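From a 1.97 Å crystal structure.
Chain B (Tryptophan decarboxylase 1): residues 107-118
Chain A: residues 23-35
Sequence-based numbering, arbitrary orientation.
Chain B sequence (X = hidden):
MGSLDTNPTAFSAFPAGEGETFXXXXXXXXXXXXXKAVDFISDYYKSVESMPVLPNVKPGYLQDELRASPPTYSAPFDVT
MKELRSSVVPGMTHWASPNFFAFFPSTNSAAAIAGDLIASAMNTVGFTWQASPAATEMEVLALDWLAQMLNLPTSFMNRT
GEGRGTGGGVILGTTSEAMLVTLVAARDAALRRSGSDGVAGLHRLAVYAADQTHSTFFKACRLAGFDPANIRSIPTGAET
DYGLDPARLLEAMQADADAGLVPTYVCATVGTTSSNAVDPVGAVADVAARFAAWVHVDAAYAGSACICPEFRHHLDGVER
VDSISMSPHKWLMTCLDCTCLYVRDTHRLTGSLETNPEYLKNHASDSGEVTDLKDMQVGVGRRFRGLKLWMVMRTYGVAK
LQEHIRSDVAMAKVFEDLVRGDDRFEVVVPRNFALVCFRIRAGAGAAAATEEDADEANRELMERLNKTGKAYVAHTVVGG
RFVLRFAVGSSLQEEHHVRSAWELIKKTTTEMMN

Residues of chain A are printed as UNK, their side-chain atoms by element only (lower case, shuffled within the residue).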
# COMPACT_ATOMS: atom_id res chain seq x y z
N THR B 107 -12.08 -12.26 -0.94
CA THR B 107 -12.09 -13.42 -1.82
C THR B 107 -10.72 -13.58 -2.47
O THR B 107 -9.97 -12.61 -2.63
CB THR B 107 -13.22 -13.31 -2.87
OG1 THR B 107 -12.98 -12.22 -3.78
CG2 THR B 107 -14.57 -13.04 -2.17
N ASN B 108 -10.37 -14.82 -2.81
CA ASN B 108 -9.00 -15.17 -3.16
C ASN B 108 -9.02 -16.32 -4.14
O ASN B 108 -10.06 -16.94 -4.36
CB ASN B 108 -8.20 -15.53 -1.89
CG ASN B 108 -6.73 -15.24 -2.02
OD1 ASN B 108 -6.24 -14.83 -3.09
ND2 ASN B 108 -5.99 -15.44 -0.92
N SER B 109 -7.85 -16.64 -4.71
CA SER B 109 -7.78 -17.70 -5.71
C SER B 109 -6.34 -18.17 -5.82
O SER B 109 -5.41 -17.44 -5.49
CB SER B 109 -8.27 -17.23 -7.09
OG SER B 109 -7.42 -16.23 -7.64
N ALA B 110 -6.18 -19.43 -6.25
CA ALA B 110 -4.84 -19.96 -6.42
C ALA B 110 -4.04 -19.15 -7.43
O ALA B 110 -2.82 -18.98 -7.27
CB ALA B 110 -4.91 -21.44 -6.85
N ALA B 111 -4.69 -18.64 -8.49
CA ALA B 111 -3.96 -17.86 -9.48
C ALA B 111 -3.44 -16.55 -8.89
O ALA B 111 -2.33 -16.11 -9.21
CB ALA B 111 -4.85 -17.58 -10.70
N ALA B 112 -4.25 -15.90 -8.05
CA ALA B 112 -3.82 -14.64 -7.45
C ALA B 112 -2.65 -14.85 -6.49
O ALA B 112 -1.69 -14.06 -6.47
CB ALA B 112 -5.00 -13.97 -6.72
N ILE B 113 -2.73 -15.90 -5.67
CA ILE B 113 -1.64 -16.20 -4.73
C ILE B 113 -0.36 -16.51 -5.50
O ILE B 113 0.72 -16.01 -5.16
CB ILE B 113 -2.04 -17.35 -3.80
CG1 ILE B 113 -3.32 -17.00 -3.04
CG2 ILE B 113 -0.89 -17.69 -2.88
CD1 ILE B 113 -4.03 -18.19 -2.39
N ALA B 114 -0.47 -17.33 -6.55
CA ALA B 114 0.68 -17.63 -7.39
C ALA B 114 1.28 -16.36 -7.99
O ALA B 114 2.50 -16.15 -7.95
CB ALA B 114 0.27 -18.61 -8.49
N GLY B 115 0.43 -15.49 -8.54
CA GLY B 115 0.93 -14.25 -9.11
C GLY B 115 1.63 -13.36 -8.10
O GLY B 115 2.67 -12.77 -8.38
N ASP B 116 1.08 -13.27 -6.88
CA ASP B 116 1.74 -12.43 -5.89
C ASP B 116 3.04 -13.05 -5.39
O ASP B 116 3.99 -12.33 -5.08
CB ASP B 116 0.81 -12.13 -4.73
CG ASP B 116 0.45 -10.64 -4.66
OD1 ASP B 116 0.83 -9.90 -5.60
OD2 ASP B 116 -0.18 -10.22 -3.67
N LEU B 117 3.11 -14.39 -5.34
CA LEU B 117 4.36 -15.06 -5.00
C LEU B 117 5.43 -14.79 -6.04
O LEU B 117 6.60 -14.55 -5.70
CB LEU B 117 4.11 -16.57 -4.87
CG LEU B 117 5.34 -17.48 -4.91
CD1 LEU B 117 6.25 -17.16 -3.75
CD2 LEU B 117 4.94 -18.97 -4.89
N ILE B 118 5.07 -14.83 -7.33
CA ILE B 118 6.05 -14.59 -8.38
C ILE B 118 6.50 -13.13 -8.34
O ILE B 118 7.69 -12.83 -8.49
CB ILE B 118 5.47 -15.01 -9.74
CG1 ILE B 118 5.39 -16.54 -9.80
CG2 ILE B 118 6.31 -14.48 -10.91
CD1 ILE B 118 4.40 -17.06 -10.82
N UNK A 23 -14.39 -23.65 -7.73
CA UNK A 23 -13.82 -23.46 -6.40
C UNK A 23 -12.40 -22.94 -6.58
O UNK A 23 -11.47 -23.73 -6.84
c UNK A 23 -13.45 -24.66 -4.08
c UNK A 23 -13.84 -24.76 -5.59
o UNK A 23 -12.67 -22.53 -3.26
c UNK A 23 -13.64 -23.27 -3.43
n UNK A 23 -14.89 -22.94 -3.02
N UNK A 24 -12.19 -21.63 -6.50
CA UNK A 24 -10.86 -21.08 -6.79
C UNK A 24 -9.79 -21.47 -5.79
O UNK A 24 -8.60 -21.35 -6.13
c UNK A 24 -11.11 -19.56 -6.78
c UNK A 24 -13.18 -20.58 -6.25
c UNK A 24 -12.32 -19.38 -5.96
N UNK A 25 -10.14 -21.94 -4.59
CA UNK A 25 -9.14 -22.40 -3.63
C UNK A 25 -9.19 -23.92 -3.43
O UNK A 25 -8.84 -24.42 -2.36
c UNK A 25 -9.30 -21.67 -2.30
c UNK A 25 -7.45 -19.94 -2.55
c UNK A 25 -9.33 -19.52 -0.92
c UNK A 25 -8.93 -20.18 -2.28
N UNK A 26 -9.61 -24.65 -4.46
CA UNK A 26 -9.63 -26.10 -4.33
C UNK A 26 -8.21 -26.63 -4.10
O UNK A 26 -7.22 -26.04 -4.55
c UNK A 26 -9.38 -26.72 -6.78
c UNK A 26 -10.27 -26.76 -5.56
o UNK A 26 -8.53 -27.59 -6.98
n UNK A 26 -9.60 -25.72 -7.64
N UNK A 27 -8.14 -27.73 -3.35
CA UNK A 27 -6.85 -28.23 -2.87
C UNK A 27 -5.91 -28.55 -4.02
O UNK A 27 -4.71 -28.24 -3.96
c UNK A 27 -7.06 -29.48 -2.01
N UNK A 28 -6.42 -29.20 -5.08
CA UNK A 28 -5.57 -29.59 -6.20
C UNK A 28 -4.90 -28.38 -6.85
O UNK A 28 -3.69 -28.38 -7.11
o UNK A 28 -7.44 -32.50 -7.52
c UNK A 28 -6.39 -30.37 -7.23
o UNK A 28 -6.27 -32.22 -5.68
c UNK A 28 -6.72 -31.80 -6.77
N UNK A 29 -5.69 -27.34 -7.15
CA UNK A 29 -5.16 -26.15 -7.82
C UNK A 29 -4.19 -25.38 -6.93
O UNK A 29 -3.17 -24.87 -7.41
c UNK A 29 -7.04 -25.75 -9.48
o UNK A 29 -6.74 -26.87 -9.96
c UNK A 29 -6.29 -25.23 -8.27
o UNK A 29 -7.93 -25.01 -9.96
N UNK A 30 -4.52 -25.23 -5.65
CA UNK A 30 -3.63 -24.51 -4.74
C UNK A 30 -2.25 -25.16 -4.74
O UNK A 30 -1.23 -24.48 -4.90
c UNK A 30 -5.44 -23.52 -3.30
c UNK A 30 -4.23 -24.45 -3.32
c UNK A 30 -3.18 -23.97 -2.32
N UNK A 31 -2.20 -26.48 -4.63
CA UNK A 31 -0.90 -27.13 -4.59
C UNK A 31 -0.18 -27.04 -5.94
O UNK A 31 1.02 -26.75 -5.99
c UNK A 31 -1.05 -28.59 -4.15
n UNK A 31 1.33 -31.48 -3.31
n UNK A 31 3.11 -32.72 -4.08
c UNK A 31 1.97 -32.07 -4.31
c UNK A 31 0.28 -29.28 -3.87
c UNK A 31 0.07 -30.74 -3.45
n UNK A 31 1.48 -32.01 -5.54
N UNK A 32 -0.88 -27.32 -7.04
CA UNK A 32 -0.14 -27.40 -8.29
C UNK A 32 0.22 -26.02 -8.84
O UNK A 32 1.33 -25.84 -9.34
c UNK A 32 -0.91 -28.23 -9.32
o UNK A 32 -2.02 -27.57 -9.84
N UNK A 33 -0.68 -25.02 -8.75
CA UNK A 33 -0.30 -23.68 -9.19
C UNK A 33 0.91 -23.18 -8.42
O UNK A 33 1.84 -22.62 -9.01
c UNK A 33 -5.06 -22.95 -11.35
c UNK A 33 -4.70 -21.77 -10.74
c UNK A 33 -1.45 -22.68 -9.01
c UNK A 33 -4.25 -24.07 -11.24
o UNK A 33 -6.23 -22.96 -12.08
c UNK A 33 -2.70 -22.80 -9.86
c UNK A 33 -3.54 -21.70 -10.01
c UNK A 33 -3.07 -24.00 -10.49
N UNK A 34 0.90 -23.35 -7.09
CA UNK A 34 2.02 -22.84 -6.30
C UNK A 34 3.31 -23.62 -6.56
O UNK A 34 4.40 -23.03 -6.56
c UNK A 34 0.88 -20.41 -4.93
c UNK A 34 1.67 -22.84 -4.81
c UNK A 34 0.35 -21.80 -2.92
c UNK A 34 0.57 -21.83 -4.43
N UNK A 35 3.21 -24.94 -6.79
CA UNK A 35 4.41 -25.70 -7.13
C UNK A 35 5.00 -25.22 -8.46
O UNK A 35 6.23 -25.14 -8.61
c UNK A 35 4.09 -27.21 -7.20
n UNK A 35 3.69 -29.11 -4.08
n UNK A 35 4.66 -27.32 -4.74
c UNK A 35 3.43 -28.99 -5.42
c UNK A 35 4.03 -27.85 -5.85
c UNK A 35 4.44 -28.09 -3.69

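Position 23 carries three side-chain carbons, the third bearing one oxygen and one nitrogen. It touches nothing on this stretch of chain B. It is Gln A23, the first residue of a type I turn.

Position 24 has three carbons that close a ring onto the backbone N. Its CB lies 3.7 Å from Ser B109 CB. This is Pro A24. Its ring also packs on Asn B108, with CG 3.7 Å from Asn B108 O.

Position 25 has four carbons, forked at the second. One branch end reaches Ile B113 CD1 at 3.8 Å. It is Leu A25, and its backbone N donates to Gln A23 OE1 (2.9 Å).

Position 26 has two carbons, the second with one oxygen and one nitrogen. No atom of it contacts chain B here. It is Asn A26. Its ND2 donates to Gln A23 O at 2.8 Å.

Position 27 has a single carbon and lies out of reach: Ala A27.

Position 28 has two carbons, the second carrying two oxygens. It is exposed and out of reach: Asp A28.

Position 29 has the same atoms, but its CB points toward chain B, 4.3 Å from Ala B110 CB. It is Asp A29. Its N donates to Asn A26 OD1 (2.9 Å), the capping bond.

Position 30 has one carbon carrying two more, one of them 4.1 Å from Ala B110 CB. It is Val A30.

Position 31 has three carbons, a nitrogen, then a carbon with two nitrogens. Its CA-to-CB bond points away, and it makes no contact here: Arg A31.

Position 32 has one carbon, then one oxygen, and is out of reach of this stretch. It is Ser A32.

Position 33 has one carbon, then a six-carbon ring bearing an oxygen. A ring carbon lies 3.5 Å from Ala B110 CB and 3.6 Å from Ala B111 N, which sits at the ring edge. It is Tyr A33, and that carbon is CD2.

Position 34 has four carbons, forked at the second. One branch end lies 3.8 Å from Ile B113 CG2 and 4.0 Å from Ala B114 CB. It is Leu A34, and that atom is CD2.

Position 35 has one carbon, then a five-membered ring of three carbons and two nitrogens. Its CA-to-CB bond points away, without contact: His A35.

The two helices run at 23°, their axes 9.0 Å apart at closest. Small alanines let the chain A backbone come near: Ala B110 CB is 3.9 Å from Val A30 CA. One hydrogen bond crosses, from Ala B110 N to Pro A24 O (3.1 Å). The rest is mostly apolar packing.

Chain A 23-35: QPLNADDVRSYLH
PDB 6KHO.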